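Local coordinates for protein diaminopimelate decarboxylase (Methanocaldococcus jannaschii, PDB 1TWI) that catalyses the pyridoxal-phosphate-dependent decarboxylation of meso-2,6-diaminopimelate to L-lysine, the last step of lysine biosynthesis, as a homodimer, at residues A[323-328]-A[355-360]; A[335-340]-A[382-387]. One frame throughout, in Å; residues are numbered along the deposited sequence.

Contact 1 of 2, residues A[323-328]-A[355-360]. With PLP (pyridoxal-5'-phosphate), chain F.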
ATOM      1  N   GLY A 323      -2.531 -11.639  -3.579  1.00 15.18           N
ATOM      2  CA  GLY A 323      -2.867 -11.062  -2.286  1.00 13.62           C
ATOM      3  C   GLY A 323      -2.833  -9.549  -2.359  1.00 14.75           C
ATOM      4  O   GLY A 323      -2.410  -8.973  -3.362  1.00 13.13           O
ATOM      5  N   MET A 324      -3.256  -8.889  -1.289  1.00 14.38           N
ATOM      6  CA  MET A 324      -3.289  -7.435  -1.288  1.00 15.51           C
ATOM      7  C   MET A 324      -1.929  -6.771  -1.644  1.00 14.97           C
ATOM      8  O   MET A 324      -1.923  -5.660  -2.182  1.00 16.10           O
ATOM      9  CB  MET A 324      -3.786  -6.918   0.072  1.00 14.36           C
ATOM     10  CG  MET A 324      -2.846  -7.233   1.247  1.00 15.11           C
ATOM     11  SD  MET A 324      -3.511  -6.603   2.807  1.00 18.53           S
ATOM     12  CE  MET A 324      -2.957  -4.847   2.769  1.00 17.55           C
ATOM     13  N   ASN A 325      -0.803  -7.408  -1.327  1.00 14.95           N
ATOM     14  CA  ASN A 325       0.495  -6.793  -1.681  1.00 16.21           C
ATOM     15  C   ASN A 325       0.652  -6.741  -3.258  1.00 16.06           C
ATOM     16  O   ASN A 325       1.382  -5.897  -3.826  1.00 14.72           O
ATOM     17  CB  ASN A 325       1.646  -7.615  -1.060  1.00 17.69           C
ATOM     18  CG  ASN A 325       1.783  -8.985  -1.712  1.00 19.17           C
ATOM     19  OD1 ASN A 325       0.913  -9.877  -1.550  1.00 18.01           O
ATOM     20  ND2 ASN A 325       2.860  -9.157  -2.484  1.00 18.20           N
ATOM     21  N   ASP A 326      -0.011  -7.669  -3.948  1.00 14.82           N
ATOM     22  CA  ASP A 326       0.021  -7.702  -5.437  1.00 14.34           C
ATOM     23  C   ASP A 326      -0.960  -6.676  -6.060  1.00 12.84           C
ATOM     24  O   ASP A 326      -0.727  -6.164  -7.174  1.00 12.47           O
ATOM     25  CB  ASP A 326      -0.399  -9.098  -5.970  1.00 15.59           C
ATOM     26  CG  ASP A 326       0.447 -10.235  -5.390  1.00 18.02           C
ATOM     27  OD1 ASP A 326       1.686 -10.175  -5.531  1.00 17.30           O
ATOM     28  OD2 ASP A 326      -0.128 -11.175  -4.803  1.00 16.56           O
ATOM     29  N   MET A 327      -2.062  -6.415  -5.364  1.00 12.05           N
ATOM     30  CA  MET A 327      -3.122  -5.559  -5.888  1.00 13.52           C
ATOM     31  C   MET A 327      -3.895  -5.088  -4.662  1.00 13.98           C
ATOM     32  O   MET A 327      -4.680  -5.836  -4.074  1.00 14.42           O
ATOM     33  CB  MET A 327      -4.010  -6.382  -6.803  1.00 13.37           C
ATOM     34  CG  MET A 327      -4.707  -5.528  -7.886  1.00 14.56           C
ATOM     35  SD  MET A 327      -6.175  -4.627  -7.296  1.00 16.83           S
ATOM     36  CE  MET A 327      -7.453  -6.031  -7.212  1.00 13.97           C
ATOM     37  N   MET A 328      -3.655  -3.837  -4.297  1.00 13.22           N
ATOM     38  CA  MET A 328      -4.184  -3.250  -3.077  1.00 14.03           C
ATOM     39  C   MET A 328      -5.582  -2.652  -3.103  1.00 15.41           C
ATOM     40  O   MET A 328      -6.072  -2.254  -2.031  1.00 14.44           O
ATOM     41  CB  MET A 328      -3.237  -2.136  -2.618  1.00 14.48           C
ATOM     42  CG  MET A 328      -1.832  -2.631  -2.229  1.00 14.70           C
ATOM     43  SD  MET A 328      -1.923  -3.308  -0.530  1.00 17.46           S
ATOM     44  CE  MET A 328      -1.846  -1.696   0.336  1.00 16.71           C
ATOM     45  N   GLY A 355      -6.624 -13.572  -0.224  1.00 14.05           N
ATOM     46  CA  GLY A 355      -5.220 -13.844  -0.457  1.00 16.11           C
ATOM     47  C   GLY A 355      -4.701 -14.445   0.853  1.00 16.59           C
ATOM     48  O   GLY A 355      -5.481 -14.679   1.780  1.00 16.19           O
ATOM     49  N   GLY A 356      -3.398 -14.699   0.949  1.00 16.13           N
ATOM     50  CA  GLY A 356      -2.873 -15.291   2.172  1.00 17.77           C
ATOM     51  C   GLY A 356      -2.191 -14.366   3.197  1.00 17.45           C
ATOM     52  O   GLY A 356      -1.481 -14.856   4.095  1.00 17.95           O
ATOM     53  N   LEU A 357      -2.402 -13.056   3.101  1.00 16.75           N
ATOM     54  CA  LEU A 357      -1.734 -12.169   4.048  1.00 19.14           C
ATOM     55  C   LEU A 357      -2.521 -12.108   5.356  1.00 21.93           C
ATOM     56  O   LEU A 357      -3.750 -12.349   5.367  1.00 20.05           O
ATOM     57  CB  LEU A 357      -1.556 -10.747   3.451  1.00 15.80           C
ATOM     58  CG  LEU A 357      -0.444 -10.648   2.365  1.00 16.13           C
ATOM     59  CD1 LEU A 357      -0.984 -11.145   0.978  1.00 12.70           C
ATOM     60  CD2 LEU A 357      -0.012  -9.137   2.219  1.00 13.01           C
ATOM     61  N   CYS A 358      -1.811 -11.742   6.439  1.00 25.03           N
ATOM     62  CA  CYS A 358      -2.364 -11.629   7.813  1.00 28.85           C
ATOM     63  C   CYS A 358      -3.444 -10.601   8.013  1.00 30.04           C
ATOM     64  O   CYS A 358      -4.050 -10.564   9.080  1.00 33.29           O
ATOM     65  CB  CYS A 358      -1.300 -11.183   8.802  1.00 30.49           C
ATOM     66  SG  CYS A 358      -0.651  -9.482   8.398  1.00 36.36           S
ATOM     67  N   GLU A 359      -3.639  -9.750   7.030  1.00 28.95           N
ATOM     68  CA  GLU A 359      -4.569  -8.635   7.084  1.00 28.91           C
ATOM     69  C   GLU A 359      -6.011  -9.095   6.843  1.00 26.19           C
ATOM     70  O   GLU A 359      -6.302  -9.772   5.858  1.00 24.10           O
ATOM     71  CB  GLU A 359      -4.140  -7.607   6.006  1.00 30.53           C
ATOM     72  CG  GLU A 359      -4.076  -6.150   6.383  1.00 33.79           C
ATOM     73  CD  GLU A 359      -3.660  -5.955   7.786  1.00 34.10           C
ATOM     74  OE1 GLU A 359      -4.564  -5.851   8.620  1.00 37.77           O
ATOM     75  OE2 GLU A 359      -2.449  -5.932   8.075  1.00 35.38           O
ATOM     76  N   SER A 360      -6.904  -8.709   7.754  1.00 24.98           N
ATOM     77  CA  SER A 360      -8.282  -9.099   7.646  1.00 25.45           C
ATOM     78  C   SER A 360      -8.888  -8.566   6.372  1.00 24.89           C
ATOM     79  O   SER A 360      -9.744  -9.205   5.761  1.00 27.40           O
ATOM     80  CB  SER A 360      -9.075  -8.588   8.838  1.00 27.80           C
ATOM     81  OG  SER A 360     -10.000  -9.591   9.175  1.00 33.13           O
TER
HETATM   82  N1  PLP F1502      -0.013 -12.682  15.112  1.00 15.31           N
HETATM   83  C2  PLP F1502      -0.820 -12.815  14.027  1.00 16.22           C
HETATM   84  C2A PLP F1502      -1.358 -14.219  13.803  1.00 15.29           C
HETATM   85  C3  PLP F1502      -1.099 -11.669  13.298  1.00 16.75           C
HETATM   86  O3  PLP F1502      -1.895 -11.800  12.215  1.00 19.03           O
HETATM   87  C4  PLP F1502      -0.551 -10.436  13.595  1.00 17.81           C
HETATM   88  C4A PLP F1502      -0.909  -9.184  12.725  1.00 19.15           C
HETATM   89  O4A PLP F1502      -1.602  -9.383  11.688  1.00 30.74           O
HETATM   90  C5  PLP F1502       0.286 -10.324  14.757  1.00 17.21           C
HETATM   91  C6  PLP F1502       0.531 -11.481  15.437  1.00 15.18           C
HETATM   92  C5A PLP F1502       0.946  -9.097  15.272  1.00 15.75           C
HETATM   93  O4P PLP F1502       0.031  -8.070  15.683  1.00 19.43           O
HETATM   94  P   PLP F1502       0.560  -6.749  16.397  1.00 20.84           P
HETATM   95  O1P PLP F1502      -0.701  -5.934  16.602  1.00 17.71           O
HETATM   96  O2P PLP F1502       1.540  -6.128  15.422  1.00 17.72           O
HETATM   97  O3P PLP F1502       1.177  -7.127  17.678  1.00 19.47           O

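Contact 2 of 2, residues A[335-340]-A[382-387]. With PLP (pyridoxal-5'-phosphate), chain E.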
ATOM      1  N   ALA A 335     -12.899  -1.746  -2.669  1.00 22.00           N
ATOM      2  CA  ALA A 335     -13.342  -1.579  -4.035  1.00 21.19           C
ATOM      3  C   ALA A 335     -13.731  -2.888  -4.745  1.00 18.91           C
ATOM      4  O   ALA A 335     -13.084  -3.962  -4.572  1.00 18.66           O
ATOM      5  CB  ALA A 335     -12.242  -0.848  -4.810  1.00 20.38           C
ATOM      6  N   TYR A 336     -14.771  -2.783  -5.568  1.00 16.36           N
ATOM      7  CA  TYR A 336     -15.250  -3.920  -6.327  1.00 15.89           C
ATOM      8  C   TYR A 336     -14.508  -4.219  -7.657  1.00 14.19           C
ATOM      9  O   TYR A 336     -14.324  -3.329  -8.504  1.00 12.63           O
ATOM     10  CB  TYR A 336     -16.769  -3.737  -6.629  1.00 17.26           C
ATOM     11  CG  TYR A 336     -17.408  -4.946  -7.296  1.00 20.34           C
ATOM     12  CD1 TYR A 336     -17.307  -5.156  -8.676  1.00 22.05           C
ATOM     13  CD2 TYR A 336     -18.068  -5.918  -6.528  1.00 22.34           C
ATOM     14  CE1 TYR A 336     -17.850  -6.339  -9.275  1.00 24.27           C
ATOM     15  CE2 TYR A 336     -18.601  -7.069  -7.101  1.00 24.31           C
ATOM     16  CZ  TYR A 336     -18.487  -7.276  -8.465  1.00 25.67           C
ATOM     17  OH  TYR A 336     -19.007  -8.444  -9.003  1.00 30.40           O
ATOM     18  N   HIS A 337     -14.092  -5.487  -7.819  1.00 13.47           N
ATOM     19  CA  HIS A 337     -13.519  -5.990  -9.064  1.00 13.27           C
ATOM     20  C   HIS A 337     -14.285  -7.282  -9.390  1.00 13.95           C
ATOM     21  O   HIS A 337     -14.573  -8.046  -8.502  1.00 13.41           O
ATOM     22  CB  HIS A 337     -12.033  -6.363  -8.973  1.00 13.88           C
ATOM     23  CG  HIS A 337     -11.129  -5.180  -8.808  1.00 13.84           C
ATOM     24  ND1 HIS A 337     -10.374  -4.660  -9.844  1.00 13.67           N
ATOM     25  CD2 HIS A 337     -10.874  -4.410  -7.724  1.00 12.89           C
ATOM     26  CE1 HIS A 337      -9.690  -3.617  -9.396  1.00 14.32           C
ATOM     27  NE2 HIS A 337      -9.979  -3.443  -8.113  1.00 15.60           N
ATOM     28  N   HIS A 338     -14.638  -7.472 -10.653  1.00 12.45           N
ATOM     29  CA  HIS A 338     -15.310  -8.679 -11.131  1.00 13.28           C
ATOM     30  C   HIS A 338     -14.272  -9.843 -11.055  1.00 13.58           C
ATOM     31  O   HIS A 338     -13.102  -9.669 -11.348  1.00 13.65           O
ATOM     32  CB  HIS A 338     -15.739  -8.445 -12.580  1.00 15.61           C
ATOM     33  CG  HIS A 338     -16.570  -9.551 -13.125  1.00 18.59           C
ATOM     34  ND1 HIS A 338     -16.296 -10.163 -14.337  1.00 21.20           N
ATOM     35  CD2 HIS A 338     -17.650 -10.189 -12.611  1.00 19.04           C
ATOM     36  CE1 HIS A 338     -17.181 -11.129 -14.551  1.00 16.41           C
ATOM     37  NE2 HIS A 338     -18.007 -11.170 -13.515  1.00 20.41           N
ATOM     38  N   ILE A 339     -14.713 -11.015 -10.643  1.00 14.27           N
ATOM     39  CA  ILE A 339     -13.828 -12.156 -10.490  1.00 13.23           C
ATOM     40  C   ILE A 339     -14.519 -13.389 -11.074  1.00 13.30           C
ATOM     41  O   ILE A 339     -15.705 -13.577 -10.839  1.00 13.26           O
ATOM     42  CB  ILE A 339     -13.550 -12.425  -8.974  1.00 12.88           C
ATOM     43  CG1 ILE A 339     -12.808 -11.218  -8.360  1.00 13.34           C
ATOM     44  CG2 ILE A 339     -12.699 -13.721  -8.758  1.00 13.56           C
ATOM     45  CD1 ILE A 339     -12.778 -11.235  -6.810  1.00 14.17           C
ATOM     46  N   ILE A 340     -13.782 -14.221 -11.814  1.00 13.10           N
ATOM     47  CA  ILE A 340     -14.326 -15.460 -12.374  1.00 13.07           C
ATOM     48  C   ILE A 340     -13.324 -16.619 -12.224  1.00 13.90           C
ATOM     49  O   ILE A 340     -12.125 -16.437 -11.943  1.00 14.17           O
ATOM     50  CB  ILE A 340     -14.569 -15.372 -13.905  1.00 12.52           C
ATOM     51  CG1 ILE A 340     -13.210 -15.231 -14.617  1.00 12.93           C
ATOM     52  CG2 ILE A 340     -15.508 -14.145 -14.275  1.00 12.73           C
ATOM     53  CD1 ILE A 340     -13.360 -15.131 -16.161  1.00 13.77           C
ATOM     54  N   PHE A 382     -10.606  -9.102 -12.629  1.00 10.96           N
ATOM     55  CA  PHE A 382     -10.644  -8.119 -13.711  1.00 10.64           C
ATOM     56  C   PHE A 382     -10.279  -6.685 -13.369  1.00 10.30           C
ATOM     57  O   PHE A 382     -10.405  -6.252 -12.240  1.00 11.64           O
ATOM     58  CB  PHE A 382     -12.060  -8.008 -14.295  1.00 11.04           C
ATOM     59  CG  PHE A 382     -12.441  -9.126 -15.246  1.00 13.84           C
ATOM     60  CD1 PHE A 382     -12.028 -10.446 -14.997  1.00 12.62           C
ATOM     61  CD2 PHE A 382     -13.264  -8.866 -16.330  1.00 13.05           C
ATOM     62  CE1 PHE A 382     -12.460 -11.489 -15.829  1.00 14.13           C
ATOM     63  CE2 PHE A 382     -13.719  -9.902 -17.191  1.00 11.62           C
ATOM     64  CZ  PHE A 382     -13.311 -11.209 -16.928  1.00 13.71           C
ATOM     65  N   ASP A 383      -9.852  -5.968 -14.406  1.00 10.31           N
ATOM     66  CA  ASP A 383      -9.683  -4.529 -14.357  1.00  9.17           C
ATOM     67  C   ASP A 383      -8.642  -4.080 -13.324  1.00 10.57           C
ATOM     68  O   ASP A 383      -8.897  -3.211 -12.500  1.00 10.20           O
ATOM     69  CB  ASP A 383     -11.066  -3.937 -14.053  1.00 10.04           C
ATOM     70  CG  ASP A 383     -12.109  -4.330 -15.106  1.00 13.38           C
ATOM     71  OD1 ASP A 383     -11.775  -4.241 -16.314  1.00 12.38           O
ATOM     72  OD2 ASP A 383     -13.248  -4.731 -14.757  1.00 13.23           O
ATOM     73  N   VAL A 384      -7.472  -4.679 -13.396  1.00  9.61           N
ATOM     74  CA  VAL A 384      -6.410  -4.328 -12.463  1.00  8.32           C
ATOM     75  C   VAL A 384      -5.247  -3.655 -13.197  1.00  9.68           C
ATOM     76  O   VAL A 384      -4.112  -3.619 -12.683  1.00 10.90           O
ATOM     77  CB  VAL A 384      -5.893  -5.583 -11.792  1.00  8.72           C
ATOM     78  CG1 VAL A 384      -6.933  -6.159 -10.791  1.00  9.41           C
ATOM     79  CG2 VAL A 384      -5.519  -6.656 -12.911  1.00  6.85           C
ATOM     80  N   GLY A 385      -5.480  -3.176 -14.426  1.00 10.42           N
ATOM     81  CA  GLY A 385      -4.377  -2.513 -15.146  1.00 10.13           C
ATOM     82  C   GLY A 385      -3.910  -1.164 -14.580  1.00  9.16           C
ATOM     83  O   GLY A 385      -2.817  -0.696 -14.886  1.00  9.91           O
ATOM     84  N   ALA A 386      -4.751  -0.546 -13.757  1.00 10.62           N
ATOM     85  CA  ALA A 386      -4.473   0.773 -13.156  1.00 10.19           C
ATOM     86  C   ALA A 386      -4.487   0.664 -11.628  1.00  9.59           C
ATOM     87  O   ALA A 386      -5.381   0.046 -11.079  1.00 10.52           O
ATOM     88  CB  ALA A 386      -5.563   1.804 -13.612  1.00  8.27           C
ATOM     89  N   TYR A 387      -3.507   1.261 -10.964  1.00  9.47           N
ATOM     90  CA  TYR A 387      -3.373   1.247  -9.501  1.00 11.44           C
ATOM     91  C   TYR A 387      -3.370  -0.192  -9.068  1.00 12.54           C
ATOM     92  O   TYR A 387      -4.002  -0.556  -8.091  1.00 12.57           O
ATOM     93  CB  TYR A 387      -4.527   2.002  -8.861  1.00 11.98           C
ATOM     94  CG  TYR A 387      -4.645   3.390  -9.496  1.00 11.58           C
ATOM     95  CD1 TYR A 387      -3.688   4.360  -9.259  1.00 11.22           C
ATOM     96  CD2 TYR A 387      -5.655   3.670 -10.403  1.00 11.79           C
ATOM     97  CE1 TYR A 387      -3.729   5.620  -9.932  1.00  9.68           C
ATOM     98  CE2 TYR A 387      -5.737   4.892 -11.083  1.00 11.70           C
ATOM     99  CZ  TYR A 387      -4.766   5.873 -10.848  1.00 12.06           C
ATOM    100  OH  TYR A 387      -4.842   7.076 -11.520  1.00 12.86           O
TER
HETATM  101  N1  PLP E1501      -4.184  14.026 -13.349  1.00 11.88           N
HETATM  102  C2  PLP E1501      -3.889  14.222 -12.012  1.00 13.84           C
HETATM  103  C2A PLP E1501      -3.371  15.627 -11.618  1.00  9.82           C
HETATM  104  C3  PLP E1501      -4.053  13.142 -11.149  1.00 13.40           C
HETATM  105  O3  PLP E1501      -3.753  13.369  -9.844  1.00 14.70           O
HETATM  106  C4  PLP E1501      -4.527  11.918 -11.543  1.00 12.19           C
HETATM  107  C4A PLP E1501      -4.677  10.773 -10.484  1.00 15.34           C
HETATM  108  O4A PLP E1501      -4.132  10.947  -9.440  1.00 31.71           O
HETATM  109  C5  PLP E1501      -4.835  11.709 -12.906  1.00 11.70           C
HETATM  110  C6  PLP E1501      -4.663  12.786 -13.761  1.00 10.63           C
HETATM  111  C5A PLP E1501      -5.375  10.430 -13.530  1.00 11.40           C
HETATM  112  O4P PLP E1501      -6.631  10.018 -12.931  1.00 14.22           O
HETATM  113  P   PLP E1501      -7.454   8.788 -13.500  1.00 12.13           P
HETATM  114  O1P PLP E1501      -8.618   8.711 -12.599  1.00 12.88           O
HETATM  115  O2P PLP E1501      -6.547   7.599 -13.358  1.00 12.61           O
HETATM  116  O3P PLP E1501      -7.824   9.082 -14.883  1.00 13.65           O
HETATM  117  O   HOH W   1     -14.299  -5.262 -12.353  1.00 12.93           O

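Contact 1 of 2, residues A[323-328]-A[355-360]
Two loops of the C-terminal beta domain meet beside the active site at the dimer interface. Leu357, Cys358 and Glu359 belong to the loop that reaches the pyridoxal phosphate of chain F, which is hydrogen-bonded to the second subunit. Leu357 points its forked end into the 323-328 turn. Its CD1 lies 3.8 Å from Gly323 CA and 3.4 Å from Asn325 OD1. Its CD2 meets Met324 CG at 3.5 Å. Met324 CG sits between its own backbone N and carbonyl carbon (chi1 65°), and the chain extends until it bends at the sulfur. Met324 SD thereby lies 3.4 Å from Glu359 CB, against the aliphatic part of that side chain. The Glu359 carboxylate leads away, and its OE2 is hydrogen-bonded to Tyr395 OH. No hydrogen bond joins the two segments. The turn is held from within: Gly323 O accepts from Asp326 N and Met327 N, and Asp326 OD2 takes Gly323 N at 2.7 Å through its anti lone pair. Cys358, the predicted proton donor, turns away from the turn, and its SG lies 3.4 Å from PLP O4A. Asp362 bridges the loops, accepting from Met324 N and Leu357 N. The 323-328 turn joins strand 316-320 to helix 329-333. The loop of 355-360 links the antiparallel strands 348-354 and 363-371.

Contact 2 of 2, residues A[335-340]-A[382-387]
His337 and His338 meet Phe382 where strand 378-382 runs out into the loop that carries Tyr387. Two hydrogen bonds join the segments. Phe382 N donates to His338 O at 2.9 Å. Phe382 O, on the same flank of its chain, accepts from His337 ND1, also at 2.9 Å and with an N-H...O angle of 160°. The carbonyl oxygen lies close to the imidazole plane, so this bond helps set the rotation of the ring. Since a carbonyl oxygen can only accept, the bond implies that ND1 carries a proton here. A water makes a third link, accepting from His338 N and donating to Asp383 OD2 at 2.7 Å. The same carboxylate oxygen forms a salt bridge with Lys257.

The aromatic contact is T-shaped. His338 CG is anti to its backbone N (chi1 -174°), and the two side chains run alongside each other in the same direction. The imidazole edge faces the Phe382 ring, with planes at 83° and centroids 4.9 Å apart. His338 ND1 sits 3.8 Å above the centre of the ring and has no hydrogen-bonding partner in the model.

The apolar contact is between Ile340 and Phe382. Ile340 CD1 touches the edge of the ring at CE1, 3.8 Å away. Separately, Val384 CG1 lies against the His337 ring in van der Waals contact.

Farther along the loop, Tyr387 OH donates a 2.6 Å hydrogen bond to PLP O2P, which lies at the edge of its ring. Tyr387 also packs on Tyr395 of the second subunit. Strand 339-341 pairs antiparallel with strand 378-382, Ile339 reaches strand 363-371, and Ala386 and Tyr387 rest on helix 293-296.

From the N terminus, the chain first adds strand 32-36 to the beta domain, then builds the pyridoxal-binding barrel, and returns to the beta domain with strand 300-311. Segment 323-328 follows strand 316-320, and helix 329-333 leads on to 335-340. Segment 355-360 comes next and closes the loop of contact 1. Segment 382-387 closes that of contact 2 later, so the two loops cross. Contact 1 ties together turns at the dimer interface, facing the cofactor bound by the second subunit. Contact 2 leads from the beta sheet toward the cofactor of its own subunit. The contacts touch through Met327, whose CE lies 3.6 Å from Val384 CG1 and also packs on His337.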